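Local coordinates for protein L-asparaginase 1 (Escherichia coli, PDB 6NXC) that catalyses the hydrolysis of L-asparagine to L-aspartate and ammonium as a homotetramer whose activity is tuned by asparagine bound at a second, allosteric site, at residues Q230-V235 with A324-L329. The protein carries 1 engineered substitution. Residues are numbered along the deposited sequence; the frame is centred on the assembly and turned at random.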
loop_
_atom_site.group_PDB
_atom_site.type_symbol
_atom_site.label_atom_id
_atom_site.label_comp_id
_atom_site.label_asym_id
_atom_site.label_seq_id
_atom_site.Cartn_x
_atom_site.Cartn_y
_atom_site.Cartn_z
ATOM N N GLN B 230 36.721 9.077 -3.153
ATOM C CA GLN B 230 37.329 7.971 -2.376
ATOM C C GLN B 230 37.029 6.724 -3.172
ATOM O O GLN B 230 35.875 6.613 -3.623
ATOM C CB GLN B 230 36.659 7.813 -1.021
ATOM C CG GLN B 230 36.793 9.033 -0.125
ATOM C CD GLN B 230 38.201 9.195 0.394
ATOM O OE1 GLN B 230 39.038 8.282 0.282
ATOM N NE2 GLN B 230 38.434 10.319 1.041
ATOM N N PRO B 231 37.998 5.795 -3.388
ATOM C CA PRO B 231 37.691 4.588 -4.172
ATOM C C PRO B 231 36.907 3.652 -3.238
ATOM O O PRO B 231 37.398 3.014 -2.234
ATOM C CB PRO B 231 39.076 4.072 -4.569
ATOM C CG PRO B 231 39.949 4.511 -3.381
ATOM C CD PRO B 231 39.439 5.899 -3.029
ATOM N N ILE B 232 35.659 3.444 -3.620
ATOM C CA ILE B 232 34.729 2.513 -2.889
ATOM C C ILE B 232 34.086 1.598 -3.908
ATOM O O ILE B 232 33.576 2.128 -4.910
ATOM C CB ILE B 232 33.625 3.319 -2.164
ATOM C CG1 ILE B 232 34.266 4.346 -1.231
ATOM C CG2 ILE B 232 32.621 2.392 -1.442
ATOM C CD1 ILE B 232 33.355 5.355 -0.580
ATOM N N GLY B 233 34.155 0.308 -3.672
ATOM C CA GLY B 233 33.537 -0.707 -4.538
ATOM C C GLY B 233 32.193 -1.179 -3.991
ATOM O O GLY B 233 31.996 -1.169 -2.738
ATOM N N VAL B 234 31.257 -1.394 -4.901
ATOM C CA VAL B 234 29.887 -1.791 -4.516
ATOM C C VAL B 234 29.679 -3.185 -5.133
ATOM O O VAL B 234 29.506 -3.287 -6.345
ATOM C CB VAL B 234 28.835 -0.769 -5.006
ATOM C CG1 VAL B 234 27.464 -1.272 -4.663
ATOM C CG2 VAL B 234 29.008 0.626 -4.381
ATOM N N VAL B 235 29.736 -4.214 -4.281
ATOM C CA VAL B 235 29.596 -5.627 -4.678
ATOM C C VAL B 235 28.196 -6.163 -4.403
ATOM O O VAL B 235 27.744 -6.018 -3.345
ATOM C CB VAL B 235 30.599 -6.433 -3.876
ATOM C CG1 VAL B 235 30.547 -7.881 -4.275
ATOM C CG2 VAL B 235 31.994 -5.870 -4.012
ATOM N N ALA B 324 22.913 6.001 1.625
ATOM C CA ALA B 324 23.409 6.523 2.897
ATOM C C ALA B 324 24.812 5.936 3.188
ATOM O O ALA B 324 25.704 6.616 3.751
ATOM C CB ALA B 324 22.454 6.227 4.016
ATOM N N THR B 325 24.972 4.626 2.992
ATOM C CA THR B 325 26.271 3.951 3.279
ATOM C C THR B 325 27.445 4.529 2.417
ATOM O O THR B 325 28.570 4.818 2.935
ATOM C CB THR B 325 26.138 2.434 3.059
ATOM O OG1 THR B 325 25.099 2.035 3.980
ATOM C CG2 THR B 325 27.433 1.732 3.380
ATOM N N LEU B 326 27.253 4.682 1.105
ATOM C CA LEU B 326 28.225 5.242 0.197
ATOM C C LEU B 326 28.625 6.627 0.713
ATOM O O LEU B 326 29.862 6.907 0.766
ATOM C CB LEU B 326 27.646 5.283 -1.227
ATOM C CG LEU B 326 28.673 5.768 -2.220
ATOM C CD1 LEU B 326 29.711 4.689 -2.489
ATOM C CD2 LEU B 326 28.089 6.307 -3.494
ATOM N N THR B 327 27.612 7.505 0.982
ATOM C CA THR B 327 27.928 8.894 1.299
ATOM C C THR B 327 28.573 8.906 2.691
ATOM O O THR B 327 29.412 9.703 2.900
ATOM C CB THR B 327 26.734 9.802 1.066
ATOM O OG1 THR B 327 25.714 9.304 1.925
ATOM C CG2 THR B 327 26.307 9.758 -0.366
ATOM N N LYS B 328 28.149 8.048 3.642
ATOM C CA LYS B 328 28.683 8.005 4.993
ATOM C C LYS B 328 30.178 7.616 4.918
ATOM O O LYS B 328 30.994 8.181 5.656
ATOM C CB LYS B 328 27.942 6.976 5.838
ATOM C CG LYS B 328 28.135 7.128 7.344
ATOM C CD LYS B 328 27.242 6.162 8.098
ATOM C CE LYS B 328 27.407 6.279 9.566
ATOM N NZ LYS B 328 26.499 5.346 10.273
ATOM N N LEU B 329 30.525 6.659 4.029
ATOM C CA LEU B 329 31.965 6.219 3.886
ATOM C C LEU B 329 32.765 7.383 3.302
ATOM O O LEU B 329 33.818 7.643 3.800
ATOM C CB LEU B 329 32.046 5.009 2.979
ATOM C CG LEU B 329 31.605 3.743 3.690
ATOM C CD1 LEU B 329 31.350 2.672 2.668
ATOM C CD2 LEU B 329 32.702 3.343 4.669
#
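Ile232 meets Leu326 and Leu329 in a buried, wholly apolar strand-to-helix contact in the C-terminal domain, where helix 322-333 packs on one face of the parallel four-stranded sheet and here meets strand 232-236, the outermost within the chain. The layering is that of an alpha/beta domain: the edge strand sends alternate side chains to the helix, so Ile232 and Val234 point toward it, while at Gly233, between them, a side chain would point away.

Ile232 divides its two branches between two leucines three residues apart, about one turn of the helix. Its CG2, anti to the backbone N, lies 3.9 Å from Leu326 CD1. The longer branch runs on extended (chi2 172°) and puts CD1 3.8 Å from Leu329 CB, at the base of that leucine rather than at its tip; the same methyl is 4.1 Å from the carbonyl O of Leu326. Leu326 does not start toward the strand, but with CG anti to the backbone N (chi1 -176°) its CD1 comes nearer. Leu329 does start toward it, and its side chain also packs on Ile258 of the adjacent strand 256-261 and Val286 of the next, 286-291.

At the edge of the sheet the cover is completed by another chain: Tyr238 of the second subunit packs on Leu326 and Val234, so the intrachain layer runs directly into the subunit interface. A bound asparagine lies about 9 Å from the side chain of Leu326, and that of Arg260, which binds the allosteric activator, about 10 Å. With three aliphatic side chains and no polar pairing between them, cohesion here rests on dispersion and the exclusion of water, which make little directional demand.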